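Local coordinates for uncharacterized protein MG376 homolog (Mycoplasma pneumoniae, PDB 2HQL) that probably binds single-stranded DNA through an OB fold, although its precise role in the cell is not established, at residues Ser20-Lys25 / Leu56-Glu61. Numbering follows the deposited sequence.
Sequences SCWSVK and LAYELE
The indole of Trp22 reaches from the end of strand 9-22 to helix 54-64 and meets three of its residues. Trp22 NE1 donates an almost straight hydrogen bond of 2.8 Å to Glu61 OE2. The acceptor lies in the indole plane, yet the N-H comes in from above the carboxylate plane, 66° out of it; Glu61 OE1 rests 3.3 Å from Trp22 CZ2. One turn back along the helix, Trp22 CH2 touches the methyl CB of Ala57 at 3.7 Å. The same CH2 lies over the centre of one face of the Tyr58 ring, the two planes inclined at 44°. Glu61 gains its reach from CG lying anti to the backbone N (chi1 170°) and a chain extended beyond it. Outside the two segments, Phe29 of strand 28-39 touches both Trp22 and Glu61, and Lys26 makes a cation-pi contact with the indole. The contact ties the end of the first strand of the OB fold to the helix that follows the third. One directional bond holds the pyrrole N-H while apolar contacts hold the benzo end, an arrangement that should restrict rotation of the indole; the carboxylate probably strengthens the polarity of the N-H.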
loop_
_atom_site.group_PDB
_atom_site.type_symbol
_atom_site.label_atom_id
_atom_site.label_comp_id
_atom_site.label_asym_id
_atom_site.label_seq_id
_atom_site.Cartn_x
_atom_site.Cartn_y
_atom_site.Cartn_z
ATOM N N SER A 20 9.476 15.810 -4.630
ATOM C CA SER A 20 10.095 14.679 -5.313
ATOM C C SER A 20 11.599 14.877 -5.446
ATOM O O SER A 20 12.087 15.995 -5.338
ATOM C CB SER A 20 9.483 14.514 -6.708
ATOM O OG SER A 20 9.815 15.614 -7.537
ATOM N N CYS A 21 12.336 13.792 -5.680
ATOM C CA CYS A 21 13.783 13.899 -5.838
ATOM C C CYS A 21 14.443 12.652 -6.414
ATOM O O CYS A 21 13.903 11.548 -6.341
ATOM C CB CYS A 21 14.447 14.249 -4.500
ATOM S SG CYS A 21 14.417 12.948 -3.254
ATOM N N TRP A 22 15.633 12.858 -6.975
ATOM C CA TRP A 22 16.424 11.794 -7.580
ATOM C C TRP A 22 17.384 11.174 -6.579
ATOM O O TRP A 22 17.950 11.879 -5.742
ATOM C CB TRP A 22 17.246 12.335 -8.759
ATOM C CG TRP A 22 16.451 12.622 -10.006
ATOM C CD1 TRP A 22 15.987 13.842 -10.437
ATOM C CD2 TRP A 22 16.049 11.666 -11.001
ATOM N NE1 TRP A 22 15.329 13.698 -11.638
ATOM C CE2 TRP A 22 15.352 12.376 -12.007
ATOM C CE3 TRP A 22 16.209 10.276 -11.136
ATOM C CZ2 TRP A 22 14.819 11.744 -13.136
ATOM C CZ3 TRP A 22 15.676 9.646 -12.258
ATOM C CH2 TRP A 22 14.990 10.384 -13.245
ATOM N N SER A 23 17.555 9.853 -6.671
ATOM C CA SER A 23 18.481 9.122 -5.820
ATOM C C SER A 23 19.855 9.565 -6.301
ATOM O O SER A 23 19.951 10.308 -7.278
ATOM C CB SER A 23 18.318 7.619 -6.016
ATOM O OG SER A 23 18.534 7.270 -7.370
ATOM N N VAL A 24 20.915 9.094 -5.655
ATOM C CA VAL A 24 22.260 9.526 -6.025
ATOM C C VAL A 24 22.691 9.317 -7.478
ATOM O O VAL A 24 22.955 10.289 -8.173
ATOM C CB VAL A 24 23.304 8.927 -5.075
ATOM C CG1 VAL A 24 24.691 9.508 -5.386
ATOM C CG2 VAL A 24 22.911 9.250 -3.631
ATOM N N LYS A 25 22.776 8.075 -7.946
ATOM C CA LYS A 25 23.169 7.837 -9.340
ATOM C C LYS A 25 21.949 7.905 -10.264
ATOM O O LYS A 25 21.983 7.411 -11.387
ATOM C CB LYS A 25 23.848 6.469 -9.485
ATOM C CG LYS A 25 25.205 6.356 -8.798
ATOM C CD LYS A 25 25.839 4.977 -9.006
ATOM C CE LYS A 25 26.257 4.734 -10.464
ATOM N NZ LYS A 25 27.007 3.447 -10.657
ATOM N N LEU A 56 10.509 5.293 -17.269
ATOM C CA LEU A 56 9.396 5.766 -16.449
ATOM C C LEU A 56 9.773 6.745 -15.329
ATOM O O LEU A 56 8.911 7.456 -14.819
ATOM C CB LEU A 56 8.636 4.561 -15.886
ATOM C CG LEU A 56 7.277 4.759 -15.199
ATOM C CD1 LEU A 56 6.366 5.614 -16.055
ATOM C CD2 LEU A 56 6.645 3.394 -14.948
ATOM N N ALA A 57 11.049 6.786 -14.949
ATOM C CA ALA A 57 11.496 7.722 -13.915
ATOM C C ALA A 57 11.495 9.109 -14.542
ATOM O O ALA A 57 11.133 10.100 -13.914
ATOM C CB ALA A 57 12.902 7.369 -13.440
ATOM N N TYR A 58 11.897 9.154 -15.804
ATOM C CA TYR A 58 11.950 10.387 -16.566
ATOM C C TYR A 58 10.570 10.865 -16.998
ATOM O O TYR A 58 10.364 12.064 -17.213
ATOM C CB TYR A 58 12.859 10.186 -17.764
ATOM C CG TYR A 58 14.305 10.192 -17.367
ATOM C CD1 TYR A 58 14.952 11.392 -17.067
ATOM C CD2 TYR A 58 15.026 9.006 -17.267
ATOM C CE1 TYR A 58 16.286 11.415 -16.682
ATOM C CE2 TYR A 58 16.363 9.015 -16.877
ATOM C CZ TYR A 58 16.988 10.224 -16.588
ATOM O OH TYR A 58 18.319 10.252 -16.220
ATOM N N GLU A 59 9.637 9.924 -17.134
ATOM C CA GLU A 59 8.255 10.250 -17.472
ATOM C C GLU A 59 7.659 10.890 -16.219
ATOM O O GLU A 59 6.945 11.892 -16.281
ATOM C CB GLU A 59 7.456 8.989 -17.777
ATOM C CG GLU A 59 7.868 8.234 -19.018
ATOM C CD GLU A 59 7.083 6.944 -19.180
ATOM O OE1 GLU A 59 5.828 7.007 -19.150
ATOM O OE2 GLU A 59 7.714 5.869 -19.334
ATOM N N LEU A 60 7.973 10.286 -15.076
ATOM C CA LEU A 60 7.487 10.753 -13.787
ATOM C C LEU A 60 7.927 12.195 -13.523
ATOM O O LEU A 60 7.107 13.058 -13.183
ATOM C CB LEU A 60 7.991 9.810 -12.680
ATOM C CG LEU A 60 7.458 9.972 -11.247
ATOM C CD1 LEU A 60 5.933 10.111 -11.272
ATOM C CD2 LEU A 60 7.888 8.765 -10.399
ATOM N N GLU A 61 9.220 12.457 -13.691
ATOM C CA GLU A 61 9.763 13.795 -13.476
ATOM C C GLU A 61 9.114 14.815 -14.414
ATOM O O GLU A 61 8.916 15.970 -14.042
ATOM C CB GLU A 61 11.276 13.772 -13.671
ATOM C CG GLU A 61 11.907 15.139 -13.704
ATOM C CD GLU A 61 13.402 15.076 -13.882
ATOM O OE1 GLU A 61 13.866 14.393 -14.821
ATOM O OE2 GLU A 61 14.109 15.711 -13.078
#